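Local structure of peptidase M16 domain protein (Alicyclobacillus acidocaldarius subsp. acidocaldarius DSM 446, 4XEA) at residues A[242-248]-A[417-423]. The protein is a putative metallopeptidase of the M16 (insulinase-like) family, probably cleaving peptide bonds at a metal site that holds nickel in this crystal. Residues are numbered along the deposited sequence.
Unlike the reference sequence in segment 417-423: Leu421 (reference Val).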
# COMPACT_ATOMS: atom_id res chain seq x y z
N HIS A 242 -27.38 -11.49 -9.41
CA HIS A 242 -26.71 -11.60 -10.68
C HIS A 242 -25.52 -12.56 -10.54
O HIS A 242 -24.89 -12.67 -9.47
CB HIS A 242 -26.28 -10.22 -11.19
CG HIS A 242 -25.67 -10.23 -12.56
ND1 HIS A 242 -26.42 -10.33 -13.71
CD2 HIS A 242 -24.37 -10.19 -12.96
CE1 HIS A 242 -25.62 -10.34 -14.76
NE2 HIS A 242 -24.37 -10.27 -14.34
N TRP A 243 -25.29 -13.33 -11.59
CA TRP A 243 -24.02 -14.07 -11.72
C TRP A 243 -23.59 -14.00 -13.16
O TRP A 243 -24.40 -13.76 -14.08
CB TRP A 243 -24.12 -15.52 -11.24
CG TRP A 243 -25.29 -16.30 -11.86
CD1 TRP A 243 -26.52 -16.51 -11.29
CD2 TRP A 243 -25.33 -16.89 -13.15
NE1 TRP A 243 -27.32 -17.23 -12.14
CE2 TRP A 243 -26.61 -17.49 -13.29
CE3 TRP A 243 -24.40 -17.03 -14.18
CZ2 TRP A 243 -26.98 -18.11 -14.42
CZ3 TRP A 243 -24.77 -17.67 -15.30
CH2 TRP A 243 -26.05 -18.23 -15.43
N MSE A 244 -22.27 -14.19 -13.37
CA MSE A 244 -21.76 -14.28 -14.70
C MSE A 244 -20.46 -15.07 -14.65
O MSE A 244 -19.89 -15.27 -13.57
CB MSE A 244 -21.56 -12.88 -15.26
CG MSE A 244 -20.59 -12.05 -14.46
SE MSE A 244 -19.84 -10.64 -15.56
CE MSE A 244 -19.49 -11.54 -17.26
N HIS A 245 -20.04 -15.55 -15.81
CA HIS A 245 -18.80 -16.28 -15.96
C HIS A 245 -17.73 -15.37 -16.57
O HIS A 245 -18.02 -14.55 -17.45
CB HIS A 245 -19.00 -17.52 -16.81
CG HIS A 245 -19.77 -18.61 -16.13
ND1 HIS A 245 -21.12 -18.76 -16.27
CD2 HIS A 245 -19.36 -19.60 -15.30
CE1 HIS A 245 -21.52 -19.81 -15.56
NE2 HIS A 245 -20.47 -20.33 -14.97
N PHE A 246 -16.51 -15.53 -16.07
CA PHE A 246 -15.37 -14.70 -16.48
C PHE A 246 -14.10 -15.53 -16.30
O PHE A 246 -14.06 -16.39 -15.41
CB PHE A 246 -15.32 -13.43 -15.62
CG PHE A 246 -14.93 -12.17 -16.38
CD1 PHE A 246 -15.69 -11.72 -17.45
CD2 PHE A 246 -13.81 -11.43 -16.00
CE1 PHE A 246 -15.34 -10.55 -18.14
CE2 PHE A 246 -13.45 -10.26 -16.69
CZ PHE A 246 -14.22 -9.82 -17.76
N PRO A 247 -13.07 -15.32 -17.16
CA PRO A 247 -11.74 -15.93 -16.96
C PRO A 247 -11.07 -15.51 -15.64
O PRO A 247 -10.22 -14.61 -15.62
CB PRO A 247 -10.96 -15.42 -18.17
CG PRO A 247 -11.99 -15.35 -19.24
CD PRO A 247 -13.19 -14.77 -18.53
N VAL A 248 -11.51 -16.13 -14.54
CA VAL A 248 -11.01 -15.87 -13.18
C VAL A 248 -10.67 -17.26 -12.73
O VAL A 248 -11.23 -18.22 -13.26
CB VAL A 248 -12.07 -15.32 -12.20
CG1 VAL A 248 -12.32 -13.84 -12.41
CG2 VAL A 248 -13.38 -16.12 -12.28
N VAL A 417 -26.99 -9.39 -4.45
CA VAL A 417 -25.98 -10.45 -4.26
C VAL A 417 -25.46 -10.78 -5.65
O VAL A 417 -26.27 -11.19 -6.50
CB VAL A 417 -26.53 -11.73 -3.62
CG1 VAL A 417 -25.42 -12.77 -3.30
CG2 VAL A 417 -27.31 -11.44 -2.36
N SER A 418 -24.15 -10.66 -5.88
CA SER A 418 -23.62 -10.91 -7.21
C SER A 418 -22.31 -11.69 -7.21
O SER A 418 -21.48 -11.51 -6.31
CB SER A 418 -23.46 -9.58 -7.95
OG SER A 418 -22.36 -8.87 -7.45
N ALA A 419 -22.12 -12.53 -8.22
CA ALA A 419 -20.99 -13.45 -8.27
C ALA A 419 -20.35 -13.44 -9.67
O ALA A 419 -21.02 -13.23 -10.70
CB ALA A 419 -21.43 -14.89 -7.90
N VAL A 420 -19.05 -13.67 -9.69
CA VAL A 420 -18.32 -13.91 -10.92
C VAL A 420 -17.78 -15.29 -10.77
O VAL A 420 -17.17 -15.59 -9.74
CB VAL A 420 -17.14 -12.91 -11.10
CG1 VAL A 420 -16.40 -13.19 -12.40
CG2 VAL A 420 -17.67 -11.49 -11.08
N LEU A 421 -18.02 -16.13 -11.77
CA LEU A 421 -17.78 -17.56 -11.69
C LEU A 421 -16.72 -17.95 -12.73
O LEU A 421 -16.70 -17.41 -13.83
CB LEU A 421 -19.08 -18.34 -11.94
CG LEU A 421 -20.29 -17.96 -11.06
CD1 LEU A 421 -21.53 -18.76 -11.47
CD2 LEU A 421 -19.99 -18.18 -9.58
N PRO A 422 -15.83 -18.89 -12.39
CA PRO A 422 -14.80 -19.21 -13.37
C PRO A 422 -15.38 -19.71 -14.70
O PRO A 422 -16.25 -20.58 -14.69
CB PRO A 422 -13.98 -20.30 -12.69
CG PRO A 422 -14.19 -20.05 -11.24
CD PRO A 422 -15.57 -19.51 -11.08
N SER A 423 -14.94 -19.13 -15.82
CA SER A 423 -15.22 -19.69 -17.15
C SER A 423 -14.62 -21.07 -17.28
O SER A 423 -13.51 -21.32 -16.78
CB SER A 423 -14.62 -18.82 -18.27
OG SER A 423 -15.50 -17.78 -18.61
OXT SER A 423 -15.19 -21.96 -17.92
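Leu421 lies beside His245 and Trp243 on one face of the sheet. Its CB is 3.6 Å from His245 CD2, and its CD1 is 4.2 Å from Trp243 CB. Ala419 extends this row, with its CB 4.3 Å from Trp243 CB. The indole itself swings away from 417-423. On the other face, Val420 is the hub. Its CG1 meets Phe246 CB at 3.4 Å and Val248 CG1 at 4.1 Å. His242, Met244 and Ser418 share that face, where helix 144-156 packs on His242, Phe246 and Val420. Leu421 instead touches Pro325 at the start of helix 325-342.

The two strands run parallel, with short axes 4.4 Å apart at closest and 30° between them. Strand 242-246 both gives and takes through its even-numbered residues. His242 N donates to Val417 O (3.1 Å), and His242 O accepts from Ala419 N (3.0 Å). Met244 and Phe246 repeat the pattern, so each step advances both strands by two residues. The shortest of these bonds is Leu421 N to Met244 O, 2.7 Å. The last, Ser423 N to Phe246 O at 2.9 Å, reaches the C-terminal residue. Beyond it, Pro247 centres an inverse gamma turn, and Val248 CG2 comes back to within 4.1 Å of Pro422 CG.

Within this chain, strand 241-246 is an outermost strand of a mixed five-stranded sheet, and the last strand, 415-422, lies between it and strand 252-258. This parallel pair belongs to the C-terminal alpha/beta half, consistent with the M16 peptidase fold.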